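PDB 3LE2: serpin-ZX, which inhibits metacaspase-9 by covalent binding after cleavage of its reactive center loop, and limits the protease RD21A, helping control programmed cell death. Local coordinates for residues N98-F108 / Y120-Q130; F193-P204 / I385-H393. All coordinates share one frame; numbering follows the deposited sequence.

Contact 1: N98-F108 / Y120-Q130; sequences NGAWIDKSLSF and YKAASNQADFQ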
loop_
_atom_site.group_PDB
_atom_site.type_symbol
_atom_site.label_atom_id
_atom_site.label_comp_id
_atom_site.label_asym_id
_atom_site.label_seq_id
_atom_site.Cartn_x
_atom_site.Cartn_y
_atom_site.Cartn_z
ATOM N N ASN A 98 -7.379 1.273 -12.153
ATOM C CA ASN A 98 -6.365 2.207 -12.584
ATOM C C ASN A 98 -6.777 3.002 -13.824
ATOM O O ASN A 98 -6.945 2.447 -14.915
ATOM C CB ASN A 98 -5.063 1.441 -12.816
ATOM C CG ASN A 98 -3.895 2.348 -12.958
ATOM O OD1 ASN A 98 -3.796 3.362 -12.265
ATOM N ND2 ASN A 98 -3.009 2.019 -13.877
ATOM N N GLY A 99 -6.953 4.308 -13.662
ATOM C CA GLY A 99 -7.483 5.105 -14.755
ATOM C C GLY A 99 -7.144 6.580 -14.707
ATOM O O GLY A 99 -6.814 7.125 -13.648
ATOM N N ALA A 100 -7.223 7.221 -15.871
ATOM C CA ALA A 100 -7.025 8.656 -15.982
ATOM C C ALA A 100 -8.192 9.307 -16.723
ATOM O O ALA A 100 -8.688 8.782 -17.711
ATOM C CB ALA A 100 -5.717 8.947 -16.704
ATOM N N TRP A 101 -8.626 10.456 -16.231
ATOM C CA TRP A 101 -9.677 11.223 -16.878
ATOM C C TRP A 101 -9.185 12.640 -17.093
ATOM O O TRP A 101 -8.558 13.239 -16.220
ATOM C CB TRP A 101 -10.944 11.261 -16.007
ATOM C CG TRP A 101 -11.823 10.021 -16.084
ATOM C CD1 TRP A 101 -13.008 9.889 -16.765
ATOM C CD2 TRP A 101 -11.583 8.752 -15.455
ATOM N NE1 TRP A 101 -13.513 8.617 -16.599
ATOM C CE2 TRP A 101 -12.661 7.904 -15.796
ATOM C CE3 TRP A 101 -10.562 8.254 -14.631
ATOM C CZ2 TRP A 101 -12.748 6.590 -15.342
ATOM C CZ3 TRP A 101 -10.649 6.953 -14.186
ATOM C CH2 TRP A 101 -11.732 6.132 -14.547
ATOM N N ILE A 102 -9.501 13.193 -18.247
ATOM C CA ILE A 102 -9.086 14.552 -18.548
ATOM C C ILE A 102 -10.297 15.368 -18.986
ATOM O O ILE A 102 -11.231 14.825 -19.586
ATOM C CB ILE A 102 -8.004 14.536 -19.652
ATOM C CG1 ILE A 102 -7.141 15.787 -19.578
ATOM C CG2 ILE A 102 -8.633 14.339 -21.039
ATOM C CD1 ILE A 102 -5.839 15.626 -20.286
ATOM N N ASP A 103 -10.317 16.663 -18.687
ATOM C CA ASP A 103 -11.431 17.462 -19.176
ATOM C C ASP A 103 -11.521 17.361 -20.692
ATOM O O ASP A 103 -10.507 17.478 -21.387
ATOM C CB ASP A 103 -11.341 18.927 -18.777
ATOM C CG ASP A 103 -12.611 19.674 -19.124
ATOM O OD1 ASP A 103 -13.682 19.207 -18.689
ATOM O OD2 ASP A 103 -12.552 20.689 -19.854
ATOM N N LYS A 104 -12.740 17.161 -21.197
ATOM C CA LYS A 104 -12.953 16.883 -22.615
ATOM C C LYS A 104 -12.540 18.038 -23.536
ATOM O O LYS A 104 -12.525 17.886 -24.755
ATOM C CB LYS A 104 -14.405 16.485 -22.876
ATOM C CG LYS A 104 -15.358 17.657 -22.961
ATOM C CD LYS A 104 -16.760 17.191 -23.344
ATOM C CE LYS A 104 -17.714 18.369 -23.469
ATOM N NZ LYS A 104 -19.091 17.925 -23.813
ATOM N N SER A 105 -12.207 19.188 -22.956
ATOM C CA SER A 105 -11.584 20.261 -23.720
ATOM C C SER A 105 -10.180 19.827 -24.162
ATOM O O SER A 105 -9.488 20.537 -24.894
ATOM C CB SER A 105 -11.512 21.550 -22.896
ATOM O OG SER A 105 -10.589 21.443 -21.824
ATOM N N LEU A 106 -9.768 18.650 -23.706
ATOM C CA LEU A 106 -8.475 18.105 -24.066
ATOM C C LEU A 106 -8.654 16.695 -24.597
ATOM O O LEU A 106 -9.764 16.156 -24.618
ATOM C CB LEU A 106 -7.544 18.094 -22.856
ATOM C CG LEU A 106 -7.356 19.454 -22.179
ATOM C CD1 LEU A 106 -6.868 19.315 -20.750
ATOM C CD2 LEU A 106 -6.414 20.307 -22.989
ATOM N N SER A 107 -7.548 16.113 -25.044
ATOM C CA SER A 107 -7.530 14.754 -25.553
ATOM C C SER A 107 -6.106 14.222 -25.445
ATOM O O SER A 107 -5.147 14.960 -25.657
ATOM C CB SER A 107 -8.036 14.715 -26.998
ATOM O OG SER A 107 -7.668 15.889 -27.696
ATOM N N PHE A 108 -5.974 12.950 -25.087
ATOM C CA PHE A 108 -4.668 12.331 -24.938
ATOM C C PHE A 108 -4.118 12.047 -26.314
ATOM O O PHE A 108 -4.884 11.812 -27.243
ATOM C CB PHE A 108 -4.771 11.016 -24.157
ATOM C CG PHE A 108 -5.316 11.175 -22.767
ATOM C CD1 PHE A 108 -4.557 11.769 -21.771
ATOM C CD2 PHE A 108 -6.588 10.724 -22.451
ATOM C CE1 PHE A 108 -5.064 11.920 -20.475
ATOM C CE2 PHE A 108 -7.103 10.870 -21.161
ATOM C CZ PHE A 108 -6.340 11.468 -20.171
ATOM N N TYR A 120 0.395 -0.710 -18.622
ATOM C CA TYR A 120 -0.240 -0.352 -17.359
ATOM C C TYR A 120 -1.637 -0.922 -17.167
ATOM O O TYR A 120 -2.144 -0.943 -16.045
ATOM C CB TYR A 120 -0.260 1.171 -17.194
ATOM C CG TYR A 120 1.117 1.770 -17.053
ATOM C CD1 TYR A 120 1.793 1.718 -15.848
ATOM C CD2 TYR A 120 1.744 2.377 -18.127
ATOM C CE1 TYR A 120 3.052 2.257 -15.714
ATOM C CE2 TYR A 120 2.990 2.920 -18.005
ATOM C CZ TYR A 120 3.648 2.854 -16.796
ATOM O OH TYR A 120 4.909 3.385 -16.663
ATOM N N LYS A 121 -2.252 -1.387 -18.252
ATOM C CA LYS A 121 -3.620 -1.889 -18.192
ATOM C C LYS A 121 -4.521 -0.842 -17.546
ATOM O O LYS A 121 -5.339 -1.142 -16.674
ATOM C CB LYS A 121 -3.669 -3.215 -17.435
ATOM C CG LYS A 121 -2.815 -4.286 -18.101
ATOM C CD LYS A 121 -2.844 -5.606 -17.354
ATOM C CE LYS A 121 -1.526 -6.354 -17.536
ATOM N NZ LYS A 121 -0.989 -6.219 -18.925
ATOM N N ALA A 122 -4.355 0.394 -18.004
ATOM C CA ALA A 122 -4.975 1.552 -17.388
ATOM C C ALA A 122 -5.889 2.234 -18.389
ATOM O O ALA A 122 -5.517 2.429 -19.543
ATOM C CB ALA A 122 -3.897 2.522 -16.898
ATOM N N ALA A 123 -7.091 2.578 -17.949
ATOM C CA ALA A 123 -8.058 3.244 -18.810
ATOM C C ALA A 123 -7.684 4.704 -18.961
ATOM O O ALA A 123 -7.026 5.271 -18.103
ATOM C CB ALA A 123 -9.450 3.127 -18.218
ATOM N N SER A 124 -8.108 5.322 -20.050
ATOM C CA SER A 124 -7.960 6.765 -20.184
ATOM C C SER A 124 -9.205 7.275 -20.866
ATOM O O SER A 124 -9.651 6.697 -21.858
ATOM C CB SER A 124 -6.707 7.136 -20.983
ATOM O OG SER A 124 -6.581 6.353 -22.160
ATOM N N ASN A 125 -9.777 8.342 -20.322
ATOM C CA ASN A 125 -11.045 8.854 -20.807
ATOM C C ASN A 125 -11.122 10.360 -20.698
ATOM O O ASN A 125 -10.374 10.980 -19.941
ATOM C CB ASN A 125 -12.191 8.233 -20.011
ATOM C CG ASN A 125 -12.403 6.776 -20.343
ATOM O OD1 ASN A 125 -13.034 6.448 -21.346
ATOM N ND2 ASN A 125 -11.882 5.890 -19.504
ATOM N N GLN A 126 -12.030 10.945 -21.468
ATOM C CA GLN A 126 -12.370 12.347 -21.298
ATOM C C GLN A 126 -13.638 12.460 -20.471
ATOM O O GLN A 126 -14.448 11.540 -20.427
ATOM C CB GLN A 126 -12.603 13.013 -22.642
ATOM C CG GLN A 126 -11.382 13.102 -23.508
ATOM C CD GLN A 126 -11.744 13.466 -24.917
ATOM O OE1 GLN A 126 -11.948 14.639 -25.233
ATOM N NE2 GLN A 126 -11.858 12.456 -25.779
ATOM N N ALA A 127 -13.808 13.597 -19.819
ATOM C CA ALA A 127 -14.980 13.820 -19.000
ATOM C C ALA A 127 -15.354 15.287 -19.073
ATOM O O ALA A 127 -14.527 16.133 -19.413
ATOM C CB ALA A 127 -14.705 13.410 -17.568
ATOM N N ASP A 128 -16.607 15.581 -18.762
ATOM C CA ASP A 128 -17.102 16.940 -18.798
ATOM C C ASP A 128 -16.992 17.559 -17.413
ATOM O O ASP A 128 -18.008 17.880 -16.801
ATOM C CB ASP A 128 -18.564 16.930 -19.242
ATOM C CG ASP A 128 -19.078 18.311 -19.618
ATOM O OD1 ASP A 128 -18.331 19.302 -19.434
ATOM O OD2 ASP A 128 -20.233 18.396 -20.105
ATOM N N PHE A 129 -15.772 17.712 -16.906
ATOM C CA PHE A 129 -15.596 18.348 -15.599
ATOM C C PHE A 129 -16.194 19.755 -15.608
ATOM O O PHE A 129 -16.776 20.210 -14.623
ATOM C CB PHE A 129 -14.112 18.420 -15.197
ATOM C CG PHE A 129 -13.479 17.077 -14.898
ATOM C CD1 PHE A 129 -12.507 16.549 -15.739
ATOM C CD2 PHE A 129 -13.837 16.358 -13.764
ATOM C CE1 PHE A 129 -11.912 15.311 -15.457
ATOM C CE2 PHE A 129 -13.260 15.137 -13.473
ATOM C CZ PHE A 129 -12.292 14.607 -14.317
ATOM N N GLN A 130 -16.044 20.441 -16.731
ATOM C CA GLN A 130 -16.449 21.842 -16.841
ATOM C C GLN A 130 -17.913 22.094 -16.450
ATOM O O GLN A 130 -18.212 23.045 -15.726
ATOM C CB GLN A 130 -16.173 22.348 -18.260
ATOM C CG GLN A 130 -16.062 23.846 -18.372
ATOM C CD GLN A 130 -14.887 24.269 -19.225
ATOM O OE1 GLN A 130 -14.092 23.435 -19.675
ATOM N NE2 GLN A 130 -14.766 25.573 -19.453
#

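Contact 2: F193-P204 / I385-H393; sequences FHLLDGNKVTAP and IGQVVDPLH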
loop_
_atom_site.group_PDB
_atom_site.type_symbol
_atom_site.label_atom_id
_atom_site.label_comp_id
_atom_site.label_asym_id
_atom_site.label_seq_id
_atom_site.Cartn_x
_atom_site.Cartn_y
_atom_site.Cartn_z
ATOM N N PHE A 193 -6.993 -1.875 24.381
ATOM C CA PHE A 193 -6.061 -1.241 23.458
ATOM C C PHE A 193 -5.780 0.173 23.970
ATOM O O PHE A 193 -6.701 0.902 24.349
ATOM C CB PHE A 193 -6.639 -1.209 22.039
ATOM C CG PHE A 193 -5.676 -0.697 21.000
ATOM C CD1 PHE A 193 -4.905 -1.575 20.254
ATOM C CD2 PHE A 193 -5.537 0.662 20.778
ATOM C CE1 PHE A 193 -4.023 -1.104 19.313
ATOM C CE2 PHE A 193 -4.653 1.139 19.836
ATOM C CZ PHE A 193 -3.894 0.262 19.104
ATOM N N HIS A 194 -4.515 0.560 23.996
ATOM C CA HIS A 194 -4.148 1.860 24.544
ATOM C C HIS A 194 -4.005 2.880 23.426
ATOM O O HIS A 194 -3.064 2.812 22.621
ATOM C CB HIS A 194 -2.845 1.770 25.368
ATOM C CG HIS A 194 -2.945 0.855 26.549
ATOM N ND1 HIS A 194 -2.884 -0.517 26.435
ATOM C CD2 HIS A 194 -3.124 1.113 27.866
ATOM C CE1 HIS A 194 -3.021 -1.065 27.629
ATOM N NE2 HIS A 194 -3.165 -0.098 28.515
ATOM N N LEU A 195 -4.947 3.819 23.381
ATOM C CA LEU A 195 -4.967 4.877 22.376
ATOM C C LEU A 195 -3.863 5.909 22.625
ATOM O O LEU A 195 -3.419 6.095 23.754
ATOM C CB LEU A 195 -6.326 5.567 22.384
ATOM C CG LEU A 195 -7.388 5.271 21.322
ATOM C CD1 LEU A 195 -7.457 3.820 20.912
ATOM C CD2 LEU A 195 -8.751 5.738 21.839
ATOM N N LEU A 196 -3.423 6.578 21.566
ATOM C CA LEU A 196 -2.400 7.616 21.691
ATOM C C LEU A 196 -2.871 8.818 22.534
ATOM O O LEU A 196 -2.061 9.512 23.154
ATOM C CB LEU A 196 -1.946 8.087 20.302
ATOM C CG LEU A 196 -1.156 7.090 19.444
ATOM C CD1 LEU A 196 -1.013 7.582 17.995
ATOM C CD2 LEU A 196 0.213 6.807 20.068
ATOM N N ASP A 197 -4.174 9.074 22.548
ATOM C CA ASP A 197 -4.703 10.195 23.328
ATOM C C ASP A 197 -4.724 9.915 24.838
ATOM O O ASP A 197 -5.258 10.708 25.610
ATOM C CB ASP A 197 -6.093 10.634 22.827
ATOM C CG ASP A 197 -7.157 9.575 23.028
ATOM O OD1 ASP A 197 -6.890 8.574 23.730
ATOM O OD2 ASP A 197 -8.273 9.750 22.479
ATOM N N GLY A 198 -4.148 8.790 25.252
ATOM C CA GLY A 198 -4.066 8.466 26.666
ATOM C C GLY A 198 -5.160 7.543 27.187
ATOM O O GLY A 198 -4.992 6.907 28.228
ATOM N N ASN A 199 -6.280 7.466 26.478
ATOM C CA ASN A 199 -7.366 6.583 26.876
ATOM C C ASN A 199 -7.187 5.149 26.379
ATOM O O ASN A 199 -6.326 4.867 25.543
ATOM C CB ASN A 199 -8.698 7.133 26.366
ATOM C CG ASN A 199 -8.869 8.614 26.656
ATOM O OD1 ASN A 199 -9.402 9.360 25.830
ATOM N ND2 ASN A 199 -8.404 9.052 27.828
ATOM N N LYS A 200 -8.017 4.253 26.906
ATOM C CA LYS A 200 -8.034 2.851 26.516
ATOM C C LYS A 200 -9.421 2.519 25.954
ATOM O O LYS A 200 -10.389 3.230 26.230
ATOM C CB LYS A 200 -7.742 1.944 27.724
ATOM C CG LYS A 200 -6.399 2.164 28.420
ATOM C CD LYS A 200 -6.446 3.312 29.425
ATOM C CE LYS A 200 -5.263 3.268 30.411
ATOM N NZ LYS A 200 -3.912 3.431 29.778
ATOM N N VAL A 201 -9.507 1.437 25.179
ATOM C CA VAL A 201 -10.771 0.943 24.628
ATOM C C VAL A 201 -10.760 -0.581 24.596
ATOM O O VAL A 201 -9.697 -1.191 24.481
ATOM C CB VAL A 201 -11.029 1.464 23.198
ATOM C CG1 VAL A 201 -11.365 2.955 23.222
ATOM C CG2 VAL A 201 -9.829 1.165 22.280
ATOM N N THR A 202 -11.935 -1.197 24.701
ATOM C CA THR A 202 -12.030 -2.656 24.730
ATOM C C THR A 202 -12.243 -3.210 23.328
ATOM O O THR A 202 -13.142 -2.775 22.609
ATOM C CB THR A 202 -13.178 -3.127 25.645
ATOM O OG1 THR A 202 -12.927 -2.682 26.982
ATOM C CG2 THR A 202 -13.271 -4.641 25.643
ATOM N N ALA A 203 -11.421 -4.176 22.940
ATOM C CA ALA A 203 -11.437 -4.678 21.574
ATOM C C ALA A 203 -11.083 -6.172 21.503
ATOM O O ALA A 203 -10.421 -6.701 22.399
ATOM C CB ALA A 203 -10.478 -3.847 20.709
ATOM N N PRO A 204 -11.541 -6.858 20.443
ATOM C CA PRO A 204 -11.207 -8.273 20.227
ATOM C C PRO A 204 -9.724 -8.475 19.856
ATOM O O PRO A 204 -9.259 -7.958 18.837
ATOM C CB PRO A 204 -12.098 -8.684 19.037
ATOM C CG PRO A 204 -12.957 -7.492 18.709
ATOM C CD PRO A 204 -12.370 -6.298 19.360
ATOM N N ILE A 385 1.284 -0.019 3.077
ATOM C CA ILE A 385 1.824 0.473 4.340
ATOM C C ILE A 385 0.667 1.103 5.116
ATOM O O ILE A 385 -0.202 1.748 4.531
ATOM C CB ILE A 385 2.919 1.539 4.127
ATOM C CG1 ILE A 385 4.041 0.990 3.251
ATOM C CG2 ILE A 385 3.464 2.052 5.478
ATOM C CD1 ILE A 385 5.093 2.020 2.884
ATOM N N GLY A 386 0.641 0.912 6.429
ATOM C CA GLY A 386 -0.445 1.462 7.220
ATOM C C GLY A 386 -0.098 1.609 8.689
ATOM O O GLY A 386 0.967 1.182 9.151
ATOM N N GLN A 387 -1.007 2.220 9.428
ATOM C CA GLN A 387 -0.886 2.284 10.870
ATOM C C GLN A 387 -2.238 1.950 11.471
ATOM O O GLN A 387 -3.267 2.411 10.979
ATOM C CB GLN A 387 -0.438 3.669 11.319
ATOM C CG GLN A 387 -1.493 4.772 11.263
ATOM C CD GLN A 387 -1.002 6.019 11.973
ATOM O OE1 GLN A 387 0.179 6.112 12.321
ATOM N NE2 GLN A 387 -1.903 6.978 12.212
ATOM N N VAL A 388 -2.225 1.126 12.514
ATOM C CA VAL A 388 -3.419 0.819 13.292
ATOM C C VAL A 388 -3.290 1.577 14.601
ATOM O O VAL A 388 -2.457 1.235 15.448
ATOM C CB VAL A 388 -3.545 -0.703 13.563
ATOM C CG1 VAL A 388 -4.801 -1.011 14.354
ATOM C CG2 VAL A 388 -3.563 -1.472 12.253
ATOM N N VAL A 389 -4.071 2.645 14.741
ATOM C CA VAL A 389 -4.050 3.456 15.958
ATOM C C VAL A 389 -5.334 3.275 16.748
ATOM O O VAL A 389 -5.409 3.663 17.908
ATOM C CB VAL A 389 -3.811 4.961 15.668
ATOM C CG1 VAL A 389 -2.385 5.193 15.149
ATOM C CG2 VAL A 389 -4.853 5.504 14.686
ATOM N N ASP A 390 -6.337 2.674 16.120
ATOM C CA ASP A 390 -7.610 2.398 16.778
ATOM C C ASP A 390 -8.329 1.259 16.065
ATOM O O ASP A 390 -8.953 1.476 15.033
ATOM C CB ASP A 390 -8.486 3.655 16.787
ATOM C CG ASP A 390 -9.910 3.378 17.240
ATOM O OD1 ASP A 390 -10.227 2.230 17.638
ATOM O OD2 ASP A 390 -10.720 4.318 17.188
ATOM N N PRO A 391 -8.250 0.044 16.633
ATOM C CA PRO A 391 -8.792 -1.192 16.062
ATOM C C PRO A 391 -10.307 -1.161 15.953
ATOM O O PRO A 391 -10.867 -1.959 15.202
ATOM C CB PRO A 391 -8.432 -2.253 17.098
ATOM C CG PRO A 391 -7.573 -1.593 18.095
ATOM C CD PRO A 391 -7.799 -0.140 18.018
ATOM N N LEU A 392 -10.963 -0.273 16.699
ATOM C CA LEU A 392 -12.424 -0.269 16.745
ATOM C C LEU A 392 -13.039 0.533 15.611
ATOM O O LEU A 392 -14.260 0.535 15.419
ATOM C CB LEU A 392 -12.935 0.260 18.090
ATOM C CG LEU A 392 -12.912 -0.746 19.241
ATOM C CD1 LEU A 392 -13.567 -0.179 20.508
ATOM C CD2 LEU A 392 -13.600 -2.018 18.800
ATOM N N HIS A 393 -12.195 1.230 14.867
ATOM C CA HIS A 393 -12.690 1.992 13.742
ATOM C C HIS A 393 -11.912 1.645 12.493
ATOM O O HIS A 393 -11.105 0.719 12.490
ATOM C CB HIS A 393 -12.627 3.488 14.036
ATOM C CG HIS A 393 -13.555 3.919 15.125
ATOM N ND1 HIS A 393 -13.166 4.006 16.445
ATOM C CD2 HIS A 393 -14.862 4.274 15.095
ATOM C CE1 HIS A 393 -14.189 4.404 17.179
ATOM N NE2 HIS A 393 -15.230 4.571 16.385
ATOM O OXT HIS A 393 -12.089 2.277 11.460
HETATM O O HOH W 1 -4.513 5.846 19.107
#

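Contact 1: N98-F108 / Y120-Q130
Ala122 sets its CB against the amide nitrogen of Asn98, at 3.2 Å from ND2. Just beyond this point strands 93-103 and 123-127 pair in parallel, from Gly99 and Ala123 on, within serpin beta-sheet A; helix 110-119 is the crossover between them. The other end of the Asn98 amide, OD1, is held by Asn171. Ala123 then pairs through both its backbone groups: its N donates to Asn98 O, and its O accepts from Ala100 N. Ser124 turns to the sheet face that carries Ala100 and Ile102, and its CB lies 3.8 Å from Phe108 CE2. Asn125 points to the other face, beside Trp101. Its CB sits over the indole face in a CH-pi contact, 4.0 Å from the five-membered ring's centroid; Trp143 of helix 129-147 meets Trp101 edge-to-face. Asn125 N bonds to Ala100 O and Asn125 O takes Ile102 N. Gln126 brings its CG to 3.9 Å from Ile102 CG2. Ala127 CB meets the indole at its edge; Ala127 N donates to Ile102 O and its O accepts Lys104 N at 2.7 Å. Asp128, the N-cap of helix 129-147, makes a long salt bridge from OD2 to Lys104 NZ. Phe129 turns its ring edge to the Ile102-Asp103 peptide. Asp103 holds CG anti to its N (chi1 -172°), carrying OD1 to the helix start, where it weakly accepts Gln130 N at 3.3 Å.

Contact 2: F193-P204 / I385-H393
Pro391 lies over one face of the Phe193 ring in a CH-pi contact. The contact joins the hairpin of strands 189-194 and 200-207, part of serpin sheet C, to the C-terminal tail that follows strand 382-388 of sheet B. With chi1 at -174°, the phenyl ring turns away from its own backbone N and toward the proline. The contact begins at CB, 4.1 Å from Pro391 CG. Next along, CG and CD1 both meet that same carbon, CD1 at 3.4 Å. CD2 faces Pro391 CD, which stands 3.6 Å above the ring plane, over its centre. CE1 still lies by Pro391 CG. On the other side of the ring CE2 comes to 3.3 Å from Val389 O, and CZ at the tip sits about equally near Val389 O and Val388 O. The hydrogen bond to Val389 O comes from a water, which accepts from Leu196 N at 2.8 Å, so one molecule bridges hairpin and tail. Beyond the proline, Leu392 puts CD1 3.4 Å from Thr202 O and beside Val201 CB, while CD2 meets Ala203 CB. Asp390 probably helps hold the type I turn from Asp390 to His393. Its OD1 takes Leu392 N in an Asx turn, and its OD2 takes His393 ND1 at 2.6 Å. Around the contact, Pro369, just before strand 370-376, touches Phe193 and Leu196. Asn32, just before strand 33-35, bonds to Val389 N and Asp390 O, and Gln387 packs on Ile24 of helix 5-25.

Overall arrangement
The two contacts lie on opposite sides of the chain's centre, with centres about 40 Å apart and nearest atoms about 17 Å apart. They share no strand. Contact 1 holds neighbouring strands of sheet A, which are close in sequence. Contact 2 brings the chain's C-terminal end back to a hairpin some 180 residues earlier. Both are partly buried, and both have exposed residues at their margins. Their chemistry differs. Contact 1 is a backbone ladder with aromatic rings packed on both faces and charged groups at its end. Contact 2 buries about half as much surface and relies on apolar packing, with one water bridging the backbones. Neither reaches the reactive bond.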